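AxyAgu115A (Amphibacillus xylanus NBRC 15112, PDB 6NPS) is a glycoside hydrolase of family GH115, an alpha-glucuronidase that probably removes glucuronic acid side groups from arabinoglucuronoxylan. Local coordinates at residues Phe564-Tyr573 with Ile619-Lys630. The protein carries 3 engineered substitutions. Residues are numbered along the deposited sequence; the frame is centred on the assembly and turned at random.
Sequences FTAYFALVYY and IVDEYHTIADGK
The rings of Y573 and Y623 lie face to face, their centroids 3.8 Å apart and their planes only 8° from parallel, although the two side chains cross at about a right angle. Y623 CG sits over the centre of the Y573 ring, and Y623 CB adds a CH-pi contact to the same face. At the edge of the Y623 ring come F568 CE2 and the CA of A569, while F631 meets Y623 nearly parallel. F568 shows how an aromatic knob fills a hole on a facing helix: with CG anti to the backbone N (chi1 -171°), its ring enters among I619, E622, Y623 and I626. F568 CE1 lies 3.4 Å from E622 CD, and F568 CD2 3.6 Å from I626 CD1. E622 OE2 approaches the edge of the F564 ring, 3.9 Å from F564 CZ, but its hydrogen bond goes to Y556 of helix 537-558. A water donates to A569 O, 2.9 Å away, and is hydrogen-bonded to Y623 OH as well, tying the stack to the opposite backbone. With an alanine in place of Y573, one face of the Y623 ring would probably lose its stacking partner, and I619 CD1 would keep only the Y572 ring of the two it touches. Such interlocking, where the axes of 564-573 and 619-629 pass 10.3 Å apart at closest with N-to-C directions 149° apart, is characteristic of antiparallel packing in a helical bundle, here joining helices 564-596 and 601-629 as a helical hairpin.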
loop_
_atom_site.group_PDB
_atom_site.type_symbol
_atom_site.label_atom_id
_atom_site.label_comp_id
_atom_site.label_asym_id
_atom_site.label_seq_id
_atom_site.Cartn_x
_atom_site.Cartn_y
_atom_site.Cartn_z
ATOM N N PHE A 564 25.919 -36.326 11.139
ATOM C CA PHE A 564 24.737 -35.487 10.942
ATOM C C PHE A 564 24.880 -34.131 11.620
ATOM O O PHE A 564 24.554 -33.095 11.025
ATOM C CB PHE A 564 23.476 -36.198 11.452
ATOM C CG PHE A 564 22.224 -35.400 11.265
ATOM C CD1 PHE A 564 21.570 -35.377 10.034
ATOM C CD2 PHE A 564 21.685 -34.675 12.325
ATOM C CE1 PHE A 564 20.417 -34.638 9.851
ATOM C CE2 PHE A 564 20.506 -33.934 12.152
ATOM C CZ PHE A 564 19.880 -33.909 10.927
ATOM N N THR A 565 25.345 -34.113 12.872
ATOM C CA THR A 565 25.401 -32.857 13.618
ATOM C C THR A 565 26.240 -31.807 12.888
ATOM O O THR A 565 25.845 -30.639 12.790
ATOM C CB THR A 565 25.960 -33.115 15.035
ATOM O OG1 THR A 565 24.993 -33.834 15.816
ATOM C CG2 THR A 565 26.262 -31.816 15.730
ATOM N N ALA A 566 27.394 -32.216 12.358
ATOM C CA ALA A 566 28.254 -31.303 11.606
ATOM C C ALA A 566 27.607 -30.852 10.306
ATOM O O ALA A 566 27.655 -29.671 9.969
ATOM C CB ALA A 566 29.614 -31.971 11.338
ATOM N N TYR A 567 27.008 -31.771 9.546
ATOM C CA TYR A 567 26.257 -31.352 8.367
ATOM C C TYR A 567 25.185 -30.318 8.739
ATOM O O TYR A 567 25.074 -29.249 8.119
ATOM C CB TYR A 567 25.627 -32.570 7.666
ATOM C CG TYR A 567 24.755 -32.109 6.525
ATOM C CD1 TYR A 567 25.315 -31.510 5.398
ATOM C CD2 TYR A 567 23.380 -32.223 6.590
ATOM C CE1 TYR A 567 24.532 -31.036 4.379
ATOM C CE2 TYR A 567 22.591 -31.749 5.575
ATOM C CZ TYR A 567 23.177 -31.176 4.473
ATOM O OH TYR A 567 22.379 -30.704 3.469
ATOM N N PHE A 568 24.413 -30.603 9.778
ATOM C CA PHE A 568 23.317 -29.714 10.153
ATOM C C PHE A 568 23.828 -28.337 10.586
ATOM O O PHE A 568 23.332 -27.302 10.133
ATOM C CB PHE A 568 22.507 -30.347 11.294
ATOM C CG PHE A 568 21.237 -29.604 11.585
ATOM C CD1 PHE A 568 20.041 -29.999 10.996
ATOM C CD2 PHE A 568 21.233 -28.491 12.411
ATOM C CE1 PHE A 568 18.862 -29.297 11.235
ATOM C CE2 PHE A 568 20.066 -27.776 12.636
ATOM C CZ PHE A 568 18.875 -28.190 12.050
ATOM N N ALA A 569 24.803 -28.303 11.498
ATOM C CA ALA A 569 25.250 -27.021 12.029
ATOM C C ALA A 569 26.050 -26.213 11.012
ATOM O O ALA A 569 25.960 -24.983 11.002
ATOM C CB ALA A 569 26.082 -27.246 13.291
ATOM N N LEU A 570 26.795 -26.871 10.121
ATOM C CA LEU A 570 27.661 -26.150 9.199
ATOM C C LEU A 570 27.001 -25.861 7.854
ATOM O O LEU A 570 27.408 -24.909 7.171
ATOM C CB LEU A 570 28.963 -26.948 8.961
ATOM C CG LEU A 570 29.904 -27.093 10.191
ATOM C CD1 LEU A 570 31.159 -27.929 9.904
ATOM C CD2 LEU A 570 30.319 -25.732 10.782
ATOM N N VAL A 571 26.071 -26.703 7.399
ATOM C CA VAL A 571 25.579 -26.541 6.031
ATOM C C VAL A 571 24.052 -26.403 6.037
ATOM O O VAL A 571 23.493 -25.434 5.515
ATOM C CB VAL A 571 26.031 -27.724 5.157
ATOM C CG1 VAL A 571 25.485 -27.560 3.737
ATOM C CG2 VAL A 571 27.558 -27.820 5.174
ATOM N N TYR A 572 23.360 -27.376 6.624
ATOM C CA TYR A 572 21.911 -27.421 6.474
ATOM C C TYR A 572 21.232 -26.235 7.164
ATOM O O TYR A 572 20.387 -25.561 6.571
ATOM C CB TYR A 572 21.388 -28.756 7.027
ATOM C CG TYR A 572 19.909 -28.983 6.778
ATOM C CD1 TYR A 572 19.462 -29.527 5.562
ATOM C CD2 TYR A 572 18.966 -28.674 7.758
ATOM C CE1 TYR A 572 18.088 -29.742 5.348
ATOM C CE2 TYR A 572 17.610 -28.878 7.556
ATOM C CZ TYR A 572 17.183 -29.418 6.357
ATOM O OH TYR A 572 15.850 -29.623 6.160
ATOM N N TYR A 573 21.560 -25.980 8.435
ATOM C CA TYR A 573 20.876 -24.899 9.150
ATOM C C TYR A 573 21.141 -23.520 8.521
ATOM O O TYR A 573 20.171 -22.799 8.241
ATOM C CB TYR A 573 21.276 -24.966 10.638
ATOM C CG TYR A 573 20.789 -23.766 11.417
ATOM C CD1 TYR A 573 19.437 -23.578 11.649
ATOM C CD2 TYR A 573 21.679 -22.811 11.898
ATOM C CE1 TYR A 573 18.969 -22.465 12.356
ATOM C CE2 TYR A 573 21.231 -21.709 12.610
ATOM C CZ TYR A 573 19.873 -21.534 12.807
ATOM O OH TYR A 573 19.413 -20.434 13.479
ATOM N N ILE A 619 13.032 -25.228 12.032
ATOM C CA ILE A 619 14.455 -25.441 11.854
ATOM C C ILE A 619 15.254 -24.856 13.028
ATOM O O ILE A 619 16.288 -25.410 13.402
ATOM C CB ILE A 619 14.907 -24.872 10.509
ATOM C CG1 ILE A 619 16.234 -25.501 10.126
ATOM C CG2 ILE A 619 14.994 -23.343 10.541
ATOM C CD1 ILE A 619 16.885 -24.820 8.985
ATOM N N VAL A 620 14.781 -23.756 13.637
ATOM C CA VAL A 620 15.446 -23.210 14.826
ATOM C C VAL A 620 15.335 -24.183 15.993
ATOM O O VAL A 620 16.327 -24.445 16.700
ATOM C CB VAL A 620 14.863 -21.827 15.192
ATOM C CG1 VAL A 620 15.344 -21.377 16.573
ATOM C CG2 VAL A 620 15.214 -20.779 14.126
ATOM N N ASP A 621 14.132 -24.719 16.227
ATOM C CA ASP A 621 13.950 -25.690 17.302
ATOM C C ASP A 621 14.840 -26.903 17.105
ATOM O O ASP A 621 15.437 -27.405 18.071
ATOM C CB ASP A 621 12.492 -26.135 17.387
ATOM C CG ASP A 621 11.584 -25.036 17.881
ATOM O OD1 ASP A 621 10.430 -24.951 17.401
ATOM O OD2 ASP A 621 12.036 -24.251 18.747
ATOM N N GLU A 622 14.913 -27.414 15.866
ATOM C CA GLU A 622 15.812 -28.528 15.585
ATOM C C GLU A 622 17.257 -28.152 15.905
ATOM O O GLU A 622 17.988 -28.931 16.528
ATOM C CB GLU A 622 15.656 -28.988 14.123
ATOM C CG GLU A 622 16.512 -30.217 13.769
ATOM C CD GLU A 622 16.147 -30.891 12.403
ATOM O OE1 GLU A 622 15.371 -30.298 11.604
ATOM O OE2 GLU A 622 16.655 -32.023 12.143
ATOM N N TYR A 623 17.669 -26.933 15.553
ATOM C CA TYR A 623 19.044 -26.510 15.801
ATOM C C TYR A 623 19.358 -26.478 17.297
ATOM O O TYR A 623 20.460 -26.854 17.726
ATOM C CB TYR A 623 19.221 -25.144 15.182
ATOM C CG TYR A 623 20.583 -24.516 15.280
ATOM C CD1 TYR A 623 21.722 -25.155 14.778
ATOM C CD2 TYR A 623 20.714 -23.251 15.811
ATOM C CE1 TYR A 623 22.989 -24.540 14.845
ATOM C CE2 TYR A 623 21.947 -22.613 15.861
ATOM C CZ TYR A 623 23.078 -23.260 15.377
ATOM O OH TYR A 623 24.273 -22.609 15.422
ATOM N N HIS A 624 18.384 -26.064 18.105
ATOM C CA HIS A 624 18.535 -25.943 19.543
ATOM C C HIS A 624 18.469 -27.280 20.264
ATOM O O HIS A 624 18.810 -27.330 21.445
ATOM C CB HIS A 624 17.455 -25.002 20.089
ATOM C CG HIS A 624 17.692 -23.572 19.729
ATOM N ND1 HIS A 624 16.712 -22.609 19.807
ATOM C CD2 HIS A 624 18.796 -22.949 19.252
ATOM C CE1 HIS A 624 17.208 -21.450 19.404
ATOM N NE2 HIS A 624 18.467 -21.629 19.059
ATOM N N THR A 625 18.056 -28.362 19.597
ATOM C CA THR A 625 18.012 -29.656 20.252
ATOM C C THR A 625 19.001 -30.700 19.715
ATOM O O THR A 625 19.194 -31.724 20.380
ATOM C CB THR A 625 16.587 -30.232 20.202
ATOM O OG1 THR A 625 16.177 -30.377 18.851
ATOM C CG2 THR A 625 15.603 -29.279 20.893
ATOM N N ILE A 626 19.641 -30.492 18.561
ATOM C CA ILE A 626 20.595 -31.508 18.110
ATOM C C ILE A 626 21.760 -31.648 19.104
ATOM O O ILE A 626 22.179 -30.681 19.764
ATOM C CB ILE A 626 21.151 -31.221 16.707
ATOM C CG1 ILE A 626 21.606 -29.778 16.616
ATOM C CG2 ILE A 626 20.131 -31.539 15.654
ATOM C CD1 ILE A 626 22.631 -29.597 15.576
ATOM N N ALA A 627 22.286 -32.874 19.189
ATOM C CA ALA A 627 23.472 -33.186 19.984
ATOM C C ALA A 627 23.299 -32.726 21.432
ATOM O O ALA A 627 24.203 -32.143 22.029
ATOM C CB ALA A 627 24.726 -32.585 19.344
ATOM N N ASP A 628 22.107 -32.971 21.985
ATOM C CA ASP A 628 21.773 -32.650 23.374
ATOM C C ASP A 628 21.946 -31.160 23.682
ATOM O O ASP A 628 22.485 -30.780 24.720
ATOM C CB ASP A 628 22.594 -33.504 24.349
ATOM C CG ASP A 628 22.059 -33.439 25.788
ATOM O OD1 ASP A 628 20.841 -33.682 25.989
ATOM O OD2 ASP A 628 22.856 -33.137 26.719
ATOM N N GLY A 629 21.470 -30.308 22.777
ATOM C CA GLY A 629 21.500 -28.878 23.034
ATOM C C GLY A 629 22.869 -28.249 22.908
ATOM O O GLY A 629 23.132 -27.204 23.528
ATOM N N LYS A 630 23.760 -28.873 22.126
ATOM C CA LYS A 630 25.080 -28.311 21.849
ATOM C C LYS A 630 25.000 -26.867 21.341
ATOM O O LYS A 630 25.863 -26.040 21.677
ATOM C CB LYS A 630 25.794 -29.208 20.820
ATOM C CG LYS A 630 27.255 -28.861 20.544
ATOM C CD LYS A 630 27.802 -29.658 19.344
ATOM C CE LYS A 630 29.342 -29.578 19.217
ATOM N NZ LYS A 630 30.034 -28.791 20.289
HETATM O O HOH W 1 26.547 -23.546 13.414
HETATM O O HOH W 2 14.476 -30.654 9.025
#